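Local structure of hypothetical protein Atu2299 (Agrobacterium tumefaciens, 2HLY) at residues Ile8-Thr11 / Asp12-Ile16; Phe44-Gln47 / Gln48-Val52; Phe101-Pro104 / Ala105-Glu108; Ala166-Ala169 / Ala170-Arg174. The protein is of unknown function, but belongs to a family grouped with the papain-like (CA clan) cysteine peptidases, which suggests a related fold but does not establish peptidase activity. All blocks are in the same frame, centred on the assembly; numbering follows the deposited sequence.

Interaction 1. Residues Ile8-Thr11 / Asp12-Ile16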
# COMPACT_ATOMS: atom_id res chain seq x y z
N ILE A 8 2.45 0.17 -13.48
CA ILE A 8 2.64 -1.26 -13.26
C ILE A 8 1.43 -2.04 -13.71
O ILE A 8 0.28 -1.60 -13.53
CB ILE A 8 3.00 -1.58 -11.80
CG1 ILE A 8 1.91 -1.14 -10.85
CG2 ILE A 8 4.30 -0.88 -11.39
CD1 ILE A 8 2.15 -1.64 -9.38
N LYS A 9 1.69 -3.18 -14.35
CA LYS A 9 0.61 -4.07 -14.76
C LYS A 9 -0.20 -4.51 -13.53
O LYS A 9 0.35 -4.69 -12.45
CB LYS A 9 1.16 -5.30 -15.48
CG LYS A 9 1.73 -5.03 -16.84
CD LYS A 9 2.08 -6.36 -17.48
CE LYS A 9 3.03 -6.21 -18.63
NZ LYS A 9 3.56 -7.57 -18.93
N GLN A 10 -1.51 -4.71 -13.73
CA GLN A 10 -2.38 -5.16 -12.63
C GLN A 10 -1.82 -6.40 -11.95
O GLN A 10 -1.76 -6.50 -10.71
CB GLN A 10 -3.82 -5.39 -13.12
CG GLN A 10 -4.72 -5.91 -12.02
CD GLN A 10 -6.17 -6.06 -12.43
OE1 GLN A 10 -6.83 -5.08 -12.77
NE2 GLN A 10 -6.67 -7.28 -12.38
N THR A 11 -1.39 -7.37 -12.75
CA THR A 11 -0.93 -8.61 -12.16
C THR A 11 0.30 -8.39 -11.28
O THR A 11 0.45 -9.04 -10.24
CB THR A 11 -0.71 -9.71 -13.24
OG1 THR A 11 -0.65 -10.99 -12.60
CG2 THR A 11 0.54 -9.42 -14.08
N ASP A 12 1.15 -7.45 -11.68
CA ASP A 12 2.38 -7.14 -10.93
C ASP A 12 2.07 -6.32 -9.67
O ASP A 12 2.71 -6.48 -8.63
CB ASP A 12 3.38 -6.44 -11.85
CG ASP A 12 3.94 -7.38 -12.92
OD1 ASP A 12 4.14 -8.57 -12.59
OD2 ASP A 12 4.18 -6.94 -14.07
N TYR A 13 1.08 -5.46 -9.77
CA TYR A 13 0.57 -4.77 -8.59
C TYR A 13 0.14 -5.81 -7.54
O TYR A 13 0.47 -5.68 -6.36
CB TYR A 13 -0.61 -3.89 -8.97
CG TYR A 13 -1.40 -3.34 -7.80
CD1 TYR A 13 -1.19 -2.03 -7.32
CD2 TYR A 13 -2.40 -4.10 -7.19
CE1 TYR A 13 -1.94 -1.52 -6.26
CE2 TYR A 13 -3.14 -3.60 -6.12
CZ TYR A 13 -2.92 -2.30 -5.68
OH TYR A 13 -3.72 -1.83 -4.65
N PHE A 14 -0.61 -6.82 -7.97
CA PHE A 14 -1.01 -7.86 -7.03
C PHE A 14 0.17 -8.65 -6.48
O PHE A 14 0.17 -9.02 -5.31
CB PHE A 14 -2.08 -8.77 -7.65
CG PHE A 14 -3.43 -8.13 -7.78
CD1 PHE A 14 -3.98 -7.37 -6.74
CD2 PHE A 14 -4.18 -8.29 -8.96
CE1 PHE A 14 -5.26 -6.80 -6.87
CE2 PHE A 14 -5.44 -7.71 -9.09
CZ PHE A 14 -5.98 -6.97 -8.04
N ARG A 15 1.18 -8.93 -7.31
CA ARG A 15 2.41 -9.58 -6.81
C ARG A 15 3.02 -8.76 -5.68
O ARG A 15 3.45 -9.32 -4.64
CB ARG A 15 3.44 -9.72 -7.94
CG ARG A 15 3.05 -10.81 -8.94
CD ARG A 15 4.16 -11.01 -9.99
NE ARG A 15 3.87 -12.19 -10.80
CZ ARG A 15 4.79 -13.03 -11.28
NH1 ARG A 15 6.08 -12.82 -11.06
NH2 ARG A 15 4.40 -14.07 -11.99
N ILE A 16 3.05 -7.44 -5.85
CA ILE A 16 3.66 -6.55 -4.85
C ILE A 16 2.85 -6.59 -3.55
O ILE A 16 3.40 -6.78 -2.46
CB ILE A 16 3.82 -5.11 -5.38
CG1 ILE A 16 4.85 -5.09 -6.52
CG2 ILE A 16 4.24 -4.15 -4.25
CD1 ILE A 16 4.89 -3.77 -7.32
O HOH W 1 4.43 -4.38 -14.37
O HOH W 2 5.01 -8.19 -16.20
O HOH W 3 1.54 -12.67 -12.30
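The Y13 ring meets I8 at its edge: CD1 of I8 lies near the ring plane and reaches back to Y13 CB at 3.6 Å. F14 CD1 lies in plane at the edge of the same ring, and the F101 ring also meets it. The F14 ring runs alongside the side chain of Q10, both pointing the same way, with Q10 CG 3.5 Å from F14 CE2; the amide of Q10 is turned 69° out of the ring plane. An extended chain, CG anti to the backbone N (chi1 177°), carries Q10 along that ring. I8 CD1 also touches I16 CD1 at 4.0 Å, so this one methyl rests against both Y13 and I16.

K9 is the N-cap residue, and its carbonyl O takes the straight bond from Y13 N at 2.9 Å. Two waters tie D12 OD2 to K9, one to its backbone N and one to NZ. A third water joins T11 OG1 to R15 NE, while R15 NH1 donates to K178 O and R174 O. D12 OD1 accepts from S176 N.

This is the start of helix 10-24. I8 and D12 face Y50 of helix 31-50, while Y13 OH reaches D100 O and F120 N, at strands 97-100 and 120-123.

Interaction 2. Residues Phe44-Gln47 / Gln48-Val52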
# COMPACT_ATOMS: atom_id res chain seq x y z
N PHE A 44 9.79 1.25 -2.53
CA PHE A 44 11.13 0.67 -2.69
C PHE A 44 11.16 -0.28 -3.88
O PHE A 44 12.08 -0.24 -4.71
CB PHE A 44 11.54 -0.04 -1.41
CG PHE A 44 12.96 -0.56 -1.44
CD1 PHE A 44 14.04 0.29 -1.72
CD2 PHE A 44 13.22 -1.90 -1.15
CE1 PHE A 44 15.36 -0.22 -1.74
CE2 PHE A 44 14.52 -2.40 -1.17
CZ PHE A 44 15.58 -1.56 -1.46
N ILE A 45 10.15 -1.13 -3.98
CA ILE A 45 10.07 -2.06 -5.09
C ILE A 45 9.96 -1.29 -6.42
O ILE A 45 10.62 -1.64 -7.41
CB ILE A 45 8.89 -3.04 -4.89
CG1 ILE A 45 9.22 -3.99 -3.74
CG2 ILE A 45 8.57 -3.77 -6.21
CD1 ILE A 45 8.01 -4.85 -3.23
N LEU A 46 9.16 -0.23 -6.44
CA LEU A 46 9.06 0.56 -7.66
C LEU A 46 10.39 1.21 -8.05
O LEU A 46 10.76 1.21 -9.22
CB LEU A 46 7.98 1.63 -7.53
CG LEU A 46 6.55 1.10 -7.44
CD1 LEU A 46 5.62 2.27 -7.16
CD2 LEU A 46 6.15 0.37 -8.73
N GLN A 47 11.08 1.77 -7.06
CA GLN A 47 12.40 2.36 -7.30
C GLN A 47 13.36 1.32 -7.88
O GLN A 47 14.05 1.58 -8.87
CB GLN A 47 12.96 2.89 -6.00
CG GLN A 47 12.28 4.16 -5.54
CD GLN A 47 12.57 4.45 -4.09
OE1 GLN A 47 13.51 3.91 -3.49
NE2 GLN A 47 11.76 5.32 -3.50
N GLN A 48 13.38 0.14 -7.26
CA GLN A 48 14.38 -0.89 -7.59
C GLN A 48 14.09 -1.65 -8.88
O GLN A 48 15.03 -2.00 -9.61
CB GLN A 48 14.53 -1.89 -6.42
CG GLN A 48 15.19 -1.30 -5.20
CD GLN A 48 16.64 -0.93 -5.46
OE1 GLN A 48 17.36 -1.67 -6.11
NE2 GLN A 48 17.05 0.25 -4.99
N HIS A 49 12.81 -1.90 -9.17
CA HIS A 49 12.41 -2.69 -10.34
C HIS A 49 11.89 -1.91 -11.54
O HIS A 49 11.93 -2.43 -12.67
CB HIS A 49 11.35 -3.71 -9.94
CG HIS A 49 11.89 -4.82 -9.10
ND1 HIS A 49 12.28 -6.03 -9.64
CD2 HIS A 49 12.12 -4.91 -7.77
CE1 HIS A 49 12.69 -6.82 -8.66
NE2 HIS A 49 12.61 -6.16 -7.52
N TYR A 50 11.39 -0.70 -11.31
CA TYR A 50 10.77 0.11 -12.37
C TYR A 50 11.53 1.41 -12.66
O TYR A 50 11.24 2.10 -13.64
CB TYR A 50 9.30 0.44 -12.03
CG TYR A 50 8.41 -0.77 -12.06
CD1 TYR A 50 7.60 -1.03 -13.17
CD2 TYR A 50 8.37 -1.67 -10.99
CE1 TYR A 50 6.78 -2.16 -13.23
CE2 TYR A 50 7.56 -2.78 -11.03
CZ TYR A 50 6.76 -3.03 -12.15
OH TYR A 50 5.95 -4.15 -12.18
N LYS A 51 12.51 1.72 -11.80
CA LYS A 51 13.43 2.84 -12.01
C LYS A 51 12.68 4.15 -12.12
O LYS A 51 13.01 5.01 -12.94
CB LYS A 51 14.29 2.64 -13.27
CG LYS A 51 14.88 1.25 -13.40
CD LYS A 51 15.82 0.94 -12.27
CE LYS A 51 17.23 1.45 -12.57
NZ LYS A 51 18.15 1.14 -11.45
N VAL A 52 11.65 4.28 -11.29
CA VAL A 52 10.93 5.54 -11.20
C VAL A 52 11.14 6.12 -9.82
O VAL A 52 11.42 5.40 -8.87
CB VAL A 52 9.42 5.34 -11.48
CG1 VAL A 52 9.20 4.91 -12.93
CG2 VAL A 52 8.84 4.29 -10.52
O HOH W 4 15.82 2.65 -3.90
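Q48 lays its CG over one face of the F44 ring, a CH-pi contact with CG 3.9 Å from the ring centroid and displaced toward the rim. The bend at chi2 (-66°) brings the Q48 amide back past the ring, so that NE2 stands 3.7 Å from F44 CE1 with the two planes 41° apart. Two residues further along, L46 CD2 touches Y50 CD2 at 3.8 Å as the two side chains cross at a slant, and L46 CB also meets V52 CG2. I45 CG2 approaches H49 CD2 at 4.0 Å, while I45 O lies in the plane of the imidazole, at its edge.

These pairs are set by the helical bonds Q48 N to F44 O, H49 N to I45 O and Y50 N to L46 O. The last is less straight (142° at the hydrogen), and the next, K51 N to Q47 O at 3.3 Å, is weak; K51 then leaves the helix with positive phi. A CA-H...O contact from Q47 CA to V52 O, 3.6 Å, also joins the departing chain to the last turn. A water joins Q47 OE1 to Q48 NE2, and Q47 NE2 donates to A54 O.

H49 NE2 is bonded to A170 O, and K175 makes a cation-pi contact with Y50. The turn thus ends helix 31-50 between helix 160-172, which meets F44 and I45, helix 10-24 beside I45 and Y50, and strand 89-94, whose V92 and A94 touch L46.

Interaction 3. Residues Phe101-Pro104 / Ala105-Glu108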
# COMPACT_ATOMS: atom_id res chain seq x y z
N PHE A 101 -0.94 0.32 -2.44
CA PHE A 101 -0.74 -1.14 -2.43
C PHE A 101 -1.53 -1.85 -1.33
O PHE A 101 -1.60 -3.07 -1.35
CB PHE A 101 0.75 -1.48 -2.30
CG PHE A 101 1.54 -1.13 -3.50
CD1 PHE A 101 1.45 -1.91 -4.64
CD2 PHE A 101 2.42 -0.04 -3.49
CE1 PHE A 101 2.20 -1.59 -5.79
CE2 PHE A 101 3.17 0.27 -4.63
CZ PHE A 101 3.08 -0.51 -5.77
N MET A 102 -2.08 -1.09 -0.37
CA MET A 102 -2.88 -1.69 0.69
C MET A 102 -4.30 -2.00 0.23
O MET A 102 -5.03 -2.68 0.94
CB MET A 102 -2.94 -0.77 1.92
CG MET A 102 -3.51 -1.45 3.15
SD MET A 102 -3.40 -0.32 4.53
CE MET A 102 -4.55 -1.10 5.70
N ALA A 103 -4.70 -1.48 -0.93
CA ALA A 103 -6.12 -1.53 -1.29
C ALA A 103 -6.76 -2.93 -1.20
O ALA A 103 -7.92 -3.04 -0.76
CB ALA A 103 -6.37 -0.87 -2.67
N PRO A 104 -6.04 -3.99 -1.63
CA PRO A 104 -6.67 -5.34 -1.50
C PRO A 104 -7.02 -5.73 -0.05
O PRO A 104 -7.83 -6.65 0.15
CB PRO A 104 -5.61 -6.28 -2.11
CG PRO A 104 -4.83 -5.38 -3.08
CD PRO A 104 -4.74 -4.07 -2.32
N ALA A 105 -6.43 -5.06 0.93
CA ALA A 105 -6.68 -5.33 2.33
C ALA A 105 -7.81 -4.49 2.91
O ALA A 105 -8.11 -4.60 4.11
CB ALA A 105 -5.40 -5.13 3.14
N PHE A 106 -8.42 -3.63 2.09
CA PHE A 106 -9.46 -2.72 2.60
C PHE A 106 -10.73 -3.43 3.06
O PHE A 106 -11.60 -2.81 3.67
CB PHE A 106 -9.81 -1.65 1.57
CG PHE A 106 -8.75 -0.59 1.38
CD1 PHE A 106 -7.66 -0.45 2.24
CD2 PHE A 106 -8.88 0.31 0.32
CE1 PHE A 106 -6.71 0.57 2.04
CE2 PHE A 106 -7.94 1.33 0.13
CZ PHE A 106 -6.86 1.45 0.97
N SER A 107 -10.87 -4.72 2.75
CA SER A 107 -12.01 -5.48 3.26
C SER A 107 -11.97 -5.63 4.79
O SER A 107 -13.02 -5.74 5.43
CB SER A 107 -12.06 -6.86 2.62
OG SER A 107 -11.88 -6.73 1.22
N GLU A 108 -10.77 -5.65 5.35
CA GLU A 108 -10.62 -5.82 6.79
C GLU A 108 -10.95 -4.52 7.48
O GLU A 108 -10.49 -3.45 7.07
CB GLU A 108 -9.19 -6.22 7.14
CG GLU A 108 -8.68 -7.43 6.40
CD GLU A 108 -7.28 -7.84 6.85
OE1 GLU A 108 -7.03 -7.85 8.07
OE2 GLU A 108 -6.45 -8.15 5.97
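The F106 ring lies flat on the backbone of A103: CA of A103 sits over the ring centre in a CH-pi contact, 3.6 Å from the centroid and only 8° off the normal. The motif is a short 3-10 turn beginning at A103, followed by a type I beta turn from A105 to E108, in the loop between strands 97-100 and 120-123. A103 CB adds a contact with F106 CE2, and M102 CG touches CE1 of the same ring at 3.9 Å, the two side chains crossing at about a right angle. With CG anti to the backbone N and an extended chain beyond it, M102 passes F106 on its way to A34, S35 and F38 of helix 31-50. F72 meets the F106 ring obliquely, and P104 packs on Y13 and Y17 of helix 10-24.

Outward from this apolar cluster, A105 N donates to M102 O at 2.8 Å, and E108 N donates to A105 O at 3.1 Å to close the beta turn. S107 OG is bonded to V115 O, tying the turn to a later part of the loop. F106 N reaches A103 O at 3.0 Å from above the carbonyl plane, 59° out of it.

Interaction 4. Residues Ala166-Ala169 / Ala170-Arg174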
# COMPACT_ATOMS: atom_id res chain seq x y z
N ALA A 166 12.47 -5.03 3.91
CA ALA A 166 12.37 -4.35 2.61
C ALA A 166 13.28 -5.00 1.56
O ALA A 166 12.91 -5.16 0.38
CB ALA A 166 12.73 -2.89 2.75
N SER A 167 14.48 -5.37 2.01
CA SER A 167 15.41 -6.07 1.13
C SER A 167 14.77 -7.38 0.66
O SER A 167 14.79 -7.70 -0.53
CB SER A 167 16.73 -6.33 1.86
OG SER A 167 17.62 -7.10 1.06
N VAL A 168 14.17 -8.13 1.59
CA VAL A 168 13.53 -9.39 1.23
C VAL A 168 12.42 -9.15 0.20
O VAL A 168 12.33 -9.87 -0.80
CB VAL A 168 12.98 -10.14 2.48
CG1 VAL A 168 12.17 -11.38 2.06
CG2 VAL A 168 14.15 -10.53 3.40
N ALA A 169 11.62 -8.12 0.44
CA ALA A 169 10.52 -7.75 -0.46
C ALA A 169 11.03 -7.49 -1.88
O ALA A 169 10.49 -8.02 -2.84
CB ALA A 169 9.78 -6.54 0.06
N ALA A 170 12.06 -6.66 -1.99
CA ALA A 170 12.59 -6.31 -3.32
C ALA A 170 13.20 -7.52 -4.02
O ALA A 170 13.21 -7.61 -5.24
CB ALA A 170 13.61 -5.19 -3.21
N ASN A 171 13.72 -8.45 -3.23
CA ASN A 171 14.35 -9.63 -3.82
C ASN A 171 13.38 -10.77 -4.13
O ASN A 171 13.67 -11.61 -5.01
CB ASN A 171 15.53 -10.03 -2.96
CG ASN A 171 16.73 -9.16 -3.23
OD1 ASN A 171 17.31 -9.22 -4.31
ND2 ASN A 171 17.09 -8.33 -2.28
N TRP A 172 12.24 -10.79 -3.46
CA TRP A 172 11.17 -11.77 -3.69
C TRP A 172 10.38 -11.40 -4.97
O TRP A 172 10.09 -12.27 -5.80
CB TRP A 172 10.20 -11.78 -2.52
CG TRP A 172 9.45 -13.08 -2.31
CD1 TRP A 172 9.28 -14.11 -3.20
CD2 TRP A 172 8.74 -13.45 -1.13
NE1 TRP A 172 8.53 -15.13 -2.61
CE2 TRP A 172 8.18 -14.73 -1.35
CE3 TRP A 172 8.53 -12.81 0.11
CZ2 TRP A 172 7.43 -15.40 -0.37
CZ3 TRP A 172 7.78 -13.47 1.08
CH2 TRP A 172 7.23 -14.76 0.83
N PHE A 173 10.01 -10.13 -5.08
CA PHE A 173 9.23 -9.66 -6.23
C PHE A 173 9.96 -9.88 -7.55
O PHE A 173 11.14 -9.56 -7.66
CB PHE A 173 8.89 -8.17 -6.08
CG PHE A 173 8.25 -7.59 -7.31
CD1 PHE A 173 6.91 -7.85 -7.60
CD2 PHE A 173 9.01 -6.86 -8.23
CE1 PHE A 173 6.32 -7.33 -8.74
CE2 PHE A 173 8.44 -6.35 -9.39
CZ PHE A 173 7.08 -6.58 -9.65
N ARG A 174 9.24 -10.42 -8.54
CA ARG A 174 9.70 -10.52 -9.93
C ARG A 174 8.53 -10.09 -10.80
O ARG A 174 7.38 -10.39 -10.47
CB ARG A 174 10.09 -11.95 -10.30
CG ARG A 174 11.27 -12.49 -9.52
CD ARG A 174 11.51 -13.97 -9.76
NE ARG A 174 12.51 -14.41 -8.78
CZ ARG A 174 13.81 -14.57 -9.05
NH1 ARG A 174 14.63 -14.95 -8.08
NH2 ARG A 174 14.28 -14.39 -10.28
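N171 folds back over the preceding turn and bonds to S167 O twice, through its side-chain ND2 at 3.0 Å and through its backbone N. The ND2 donor stands above the carbonyl plane, 44° out of it, whereas the backbone N lies closer to that plane, so the two N-H groups share one oxygen from different directions. With CG anti to the carbonyl carbon (chi1 -79°), the N171 amide comes back alongside S167. Both residues are exposed, and S167 OG stays 3.6 Å from ND2: this is the solvent-facing side, where the side chains meet little beyond this carbonyl.

The tight part is the backbone, where W172 N donates to V168 O at 2.8 Å. F173 N donates nearly straight to A169 O (3.1 Å, 171° at the hydrogen), although F173 has already left helical phi/psi. Side chains here turn to other parts of the fold. V168 CG1 comes only within 4.4 Å of W172 CE3, an oblique approach to the indole. W172 extends toward L184 and L198 and is pinned by NE1 to A181 O; F173 turns the other way, to R15 and I16 of helix 10-24 and, edge-to-face, to H49. Buried A169 meets L23 and I45, and A170 touches F44.

The arrangement is the last turn of an amphipathic helix, its polar side marked by S167 and N171 and its alanines set against the neighbouring helices.

In the fold
Interactions 1 to 4 follow one another along the chain. Interactions 1, 2 and 4 lie at the start of helix 10-24, the end of helix 31-50 and the end of helix 160-172, with centres 11 to 14 Å apart, and all three touch. Between 1 and 2, I8 CG2 packs on Y50 CE1; R15 links 1 to 4 through R174 O, and H49 links 2 to 4. Interaction 3 lies in the loop joining two strands of the four-stranded antiparallel sheet; its centre is about 20 Å from that of interaction 4, nearest atoms about 8 Å apart. F101 bridges it to I8, I16 and L46, so the ends of helices 10-24 and 31-50 pack against the segment that follows strand 97-100.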